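Local structure of Lmo0794 protein (Listeria monocytogenes, 3EW7) at residues M1-G13 and S60-S72. The protein probably binds NAD(P) through a Rossmann fold and may act as an oxidoreductase, although its substrate is not established. The protein carries 3 engineered substitutions. Sequence-based numbering, arbitrary orientation.
Engineered in segment 60-72: Ile71 (natural residue Val).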
loop_
_atom_site.group_PDB
_atom_site.type_symbol
_atom_site.label_atom_id
_atom_site.label_comp_id
_atom_site.label_asym_id
_atom_site.label_seq_id
_atom_site.Cartn_x
_atom_site.Cartn_y
_atom_site.Cartn_z
HETATM N N MSE A 1 9.892 -3.611 13.225
HETATM C CA MSE A 1 9.530 -4.314 11.961
HETATM C C MSE A 1 9.736 -3.371 10.781
HETATM O O MSE A 1 9.408 -2.190 10.862
HETATM C CB MSE A 1 8.076 -4.751 12.006
HETATM C CG MSE A 1 7.777 -5.991 11.205
HETATM SE SE MSE A 1 5.892 -6.189 10.794
HETATM C CE MSE A 1 6.055 -5.685 8.950
ATOM N N LYS A 2 10.276 -3.898 9.686
ATOM C CA LYS A 2 10.537 -3.095 8.497
ATOM C C LYS A 2 9.347 -2.987 7.551
ATOM O O LYS A 2 8.946 -3.965 6.925
ATOM C CB LYS A 2 11.752 -3.662 7.758
ATOM C CG LYS A 2 13.039 -2.933 8.081
ATOM C CD LYS A 2 14.253 -3.820 7.918
ATOM C CE LYS A 2 15.526 -3.018 8.159
ATOM N NZ LYS A 2 16.676 -3.865 8.593
ATOM N N ILE A 3 8.796 -1.779 7.440
ATOM C CA ILE A 3 7.644 -1.521 6.586
ATOM C C ILE A 3 7.883 -0.420 5.553
ATOM O O ILE A 3 8.164 0.722 5.905
ATOM C CB ILE A 3 6.426 -1.133 7.440
ATOM C CG1 ILE A 3 6.093 -2.276 8.404
ATOM C CG2 ILE A 3 5.239 -0.840 6.550
ATOM C CD1 ILE A 3 5.009 -1.961 9.427
ATOM N N GLY A 4 7.763 -0.776 4.277
ATOM C CA GLY A 4 7.947 0.190 3.206
ATOM C C GLY A 4 6.607 0.647 2.659
ATOM O O GLY A 4 5.746 -0.178 2.363
ATOM N N ILE A 5 6.418 1.956 2.521
ATOM C CA ILE A 5 5.151 2.473 2.022
ATOM C C ILE A 5 5.215 3.203 0.683
ATOM O O ILE A 5 5.799 4.280 0.564
ATOM C CB ILE A 5 4.479 3.420 3.050
ATOM C CG1 ILE A 5 4.232 2.688 4.370
ATOM C CG2 ILE A 5 3.150 3.923 2.504
ATOM C CD1 ILE A 5 5.127 3.146 5.508
ATOM N N ILE A 6 4.596 2.602 -0.326
ATOM C CA ILE A 6 4.527 3.194 -1.651
ATOM C C ILE A 6 3.334 4.145 -1.633
ATOM O O ILE A 6 2.213 3.741 -1.305
ATOM C CB ILE A 6 4.292 2.121 -2.725
ATOM C CG1 ILE A 6 5.484 1.162 -2.757
ATOM C CG2 ILE A 6 4.085 2.776 -4.082
ATOM C CD1 ILE A 6 5.223 -0.125 -3.513
ATOM N N GLY A 7 3.585 5.404 -1.982
ATOM C CA GLY A 7 2.534 6.405 -1.992
ATOM C C GLY A 7 2.435 7.082 -0.640
ATOM O O GLY A 7 1.360 7.540 -0.239
ATOM N N ALA A 8 3.569 7.158 0.055
ATOM C CA ALA A 8 3.633 7.741 1.388
ATOM C C ALA A 8 3.367 9.234 1.462
ATOM O O ALA A 8 3.628 9.860 2.490
ATOM C CB ALA A 8 4.984 7.428 2.013
ATOM N N THR A 9 2.845 9.799 0.379
ATOM C CA THR A 9 2.537 11.223 0.315
ATOM C C THR A 9 1.036 11.469 0.229
ATOM O O THR A 9 0.534 12.466 0.743
ATOM C CB THR A 9 3.232 11.865 -0.897
ATOM O OG1 THR A 9 4.555 12.264 -0.518
ATOM C CG2 THR A 9 2.442 13.067 -1.410
ATOM N N GLY A 10 0.327 10.550 -0.418
ATOM C CA GLY A 10 -1.111 10.674 -0.565
ATOM C C GLY A 10 -1.863 10.522 0.742
ATOM O O GLY A 10 -1.302 10.128 1.763
ATOM N N ARG A 11 -3.154 10.828 0.697
ATOM C CA ARG A 11 -4.028 10.765 1.861
ATOM C C ARG A 11 -3.868 9.496 2.682
ATOM O O ARG A 11 -3.475 9.545 3.840
ATOM C CB ARG A 11 -5.491 10.893 1.428
ATOM C CG ARG A 11 -6.509 10.853 2.566
ATOM C CD ARG A 11 -7.052 12.245 2.884
ATOM N NE ARG A 11 -8.140 12.227 3.868
ATOM C CZ ARG A 11 -9.394 11.848 3.606
ATOM N NH1 ARG A 11 -9.738 11.447 2.384
ATOM N NH2 ARG A 11 -10.305 11.875 4.572
ATOM N N ALA A 12 -4.181 8.365 2.059
ATOM C CA ALA A 12 -4.120 7.072 2.721
ATOM C C ALA A 12 -2.726 6.657 3.159
ATOM O O ALA A 12 -2.514 6.277 4.311
ATOM C CB ALA A 12 -4.713 6.009 1.814
ATOM N N GLY A 13 -1.774 6.743 2.241
ATOM C CA GLY A 13 -0.422 6.332 2.553
ATOM C C GLY A 13 0.250 7.207 3.572
ATOM O O GLY A 13 1.142 6.772 4.297
ATOM N N SER A 60 12.711 -6.636 -0.958
ATOM C CA SER A 60 13.017 -7.631 0.058
ATOM C C SER A 60 13.765 -7.047 1.258
ATOM O O SER A 60 14.164 -7.769 2.167
ATOM C CB SER A 60 13.804 -8.783 -0.570
ATOM O OG SER A 60 14.856 -8.297 -1.382
ATOM N N ASP A 61 13.962 -5.734 1.253
ATOM C CA ASP A 61 14.615 -5.062 2.369
ATOM C C ASP A 61 13.564 -4.936 3.460
ATOM O O ASP A 61 13.880 -4.769 4.637
ATOM C CB ASP A 61 15.043 -3.656 1.954
ATOM C CG ASP A 61 16.520 -3.544 1.699
ATOM O OD1 ASP A 61 17.123 -4.546 1.245
ATOM O OD2 ASP A 61 17.068 -2.446 1.938
ATOM N N GLN A 62 12.305 -5.034 3.041
ATOM C CA GLN A 62 11.152 -4.873 3.921
ATOM C C GLN A 62 10.419 -6.147 4.297
ATOM O O GLN A 62 10.402 -7.114 3.540
ATOM C CB GLN A 62 10.158 -3.936 3.245
ATOM C CG GLN A 62 10.807 -2.748 2.581
ATOM C CD GLN A 62 11.416 -1.789 3.582
ATOM O OE1 GLN A 62 12.105 -0.849 3.203
ATOM N NE2 GLN A 62 11.157 -2.017 4.864
ATOM N N ASN A 63 9.793 -6.129 5.469
ATOM C CA ASN A 63 9.012 -7.263 5.950
ATOM C C ASN A 63 7.616 -7.134 5.349
ATOM O O ASN A 63 6.916 -8.124 5.130
ATOM C CB ASN A 63 8.932 -7.255 7.486
ATOM C CG ASN A 63 10.283 -7.502 8.146
ATOM O OD1 ASN A 63 10.830 -6.630 8.835
ATOM N ND2 ASN A 63 10.835 -8.697 7.929
ATOM N N VAL A 64 7.222 -5.891 5.081
ATOM C CA VAL A 64 5.925 -5.587 4.493
ATOM C C VAL A 64 6.013 -4.397 3.565
ATOM O O VAL A 64 6.664 -3.407 3.871
ATOM C CB VAL A 64 4.873 -5.238 5.565
ATOM C CG1 VAL A 64 3.624 -4.657 4.897
ATOM C CG2 VAL A 64 4.496 -6.484 6.349
ATOM N N VAL A 65 5.349 -4.502 2.427
ATOM C CA VAL A 65 5.313 -3.402 1.475
ATOM C C VAL A 65 3.849 -2.998 1.281
ATOM O O VAL A 65 3.043 -3.769 0.745
ATOM C CB VAL A 65 5.922 -3.806 0.111
ATOM C CG1 VAL A 65 5.809 -2.652 -0.873
ATOM C CG2 VAL A 65 7.378 -4.196 0.285
ATOM N N VAL A 66 3.505 -1.801 1.749
ATOM C CA VAL A 66 2.147 -1.289 1.605
ATOM C C VAL A 66 2.018 -0.569 0.278
ATOM O O VAL A 66 2.684 0.432 0.046
ATOM C CB VAL A 66 1.780 -0.290 2.719
ATOM C CG1 VAL A 66 0.444 0.374 2.396
ATOM C CG2 VAL A 66 1.684 -1.009 4.048
ATOM N N ASP A 67 1.168 -1.090 -0.596
ATOM C CA ASP A 67 0.962 -0.459 -1.886
ATOM C C ASP A 67 -0.183 0.537 -1.765
ATOM O O ASP A 67 -1.361 0.175 -1.874
ATOM C CB ASP A 67 0.649 -1.500 -2.972
ATOM C CG ASP A 67 0.472 -0.868 -4.355
ATOM O OD1 ASP A 67 0.719 0.351 -4.493
ATOM O OD2 ASP A 67 0.092 -1.592 -5.303
ATOM N N ALA A 68 0.174 1.787 -1.497
ATOM C CA ALA A 68 -0.809 2.843 -1.384
ATOM C C ALA A 68 -0.526 3.780 -2.552
ATOM O O ALA A 68 -0.213 4.963 -2.381
ATOM C CB ALA A 68 -0.653 3.556 -0.074
ATOM N N TYR A 69 -0.616 3.222 -3.751
ATOM C CA TYR A 69 -0.366 3.961 -4.973
ATOM C C TYR A 69 -1.588 4.768 -5.371
ATOM O O TYR A 69 -2.726 4.349 -5.138
ATOM C CB TYR A 69 -0.027 2.981 -6.084
ATOM C CG TYR A 69 0.364 3.619 -7.391
ATOM C CD1 TYR A 69 1.614 4.217 -7.546
ATOM C CD2 TYR A 69 -0.486 3.562 -8.499
ATOM C CE1 TYR A 69 2.014 4.732 -8.775
ATOM C CE2 TYR A 69 -0.098 4.078 -9.729
ATOM C CZ TYR A 69 1.152 4.655 -9.859
ATOM O OH TYR A 69 1.561 5.133 -11.078
ATOM N N GLY A 70 -1.346 5.924 -5.983
ATOM C CA GLY A 70 -2.439 6.772 -6.426
ATOM C C GLY A 70 -2.489 8.117 -5.726
ATOM O O GLY A 70 -3.461 8.428 -5.046
ATOM N N ILE A 71 -1.436 8.912 -5.904
ATOM C CA ILE A 71 -1.337 10.231 -5.284
ATOM C C ILE A 71 -1.757 11.345 -6.239
ATOM O O ILE A 71 -1.968 12.486 -5.821
ATOM C CB ILE A 71 0.110 10.523 -4.855
ATOM C CG1 ILE A 71 0.616 9.391 -3.958
ATOM C CG2 ILE A 71 0.185 11.882 -4.142
ATOM C CD1 ILE A 71 2.137 9.368 -3.783
ATOM N N SER A 72 -1.874 11.010 -7.522
ATOM C CA SER A 72 -2.226 12.001 -8.533
ATOM C C SER A 72 -3.087 11.422 -9.656
ATOM O O SER A 72 -3.304 10.215 -9.729
ATOM C CB SER A 72 -0.953 12.585 -9.128
ATOM O OG SER A 72 -0.337 11.616 -9.951
#
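Ile3 to Ile6 and Val64 to Asp67 run parallel, their axes 4.7 Å apart at the closest, joined by backbone bonds such as Gly4 N to Val64 O and Val66 N to Gly4 O. At the strand entrance, Lys2 O accepts from both Asn63 N and Val64 N, while Asn63 returns a bond: its OD1 takes Lys2 N (2.9 Å) on an in-plane lone pair, a task suited to a short amide. Gln62, bent at chi2 (-68°), folds its amide over Gly4, which has no side chain to stand in the way; its OE1 is hydrogen-bonded to Thr28 OG1 of neighbouring strand 26-31. On the face of Ile3 and Ile5, Ile5 and Val66 lie side by side, beta-branched residues that suit extended strands and fill the buried core; on the other, Ile6 CD1 meets Val65 CG1 at 3.7 Å. These are the first and fourth strands of a Rossmann fold, adjacent at the middle of its parallel sheet, and Gly7, Gly10 and Gly13 match its glycine-rich GxxGxxG turn, which in relatives binds the dinucleotide. Gly7 has a positive phi (90°) that favours glycine, and its CA faces Ala68 O in a CA-H...O contact. The small Ala68 and bare Gly13 let helix 11-22 come close, CB to CA 3.8 Å. Beyond, engineered Ile71 reaches Gly7 CA with CD1 and Thr9 CG2 with CG2.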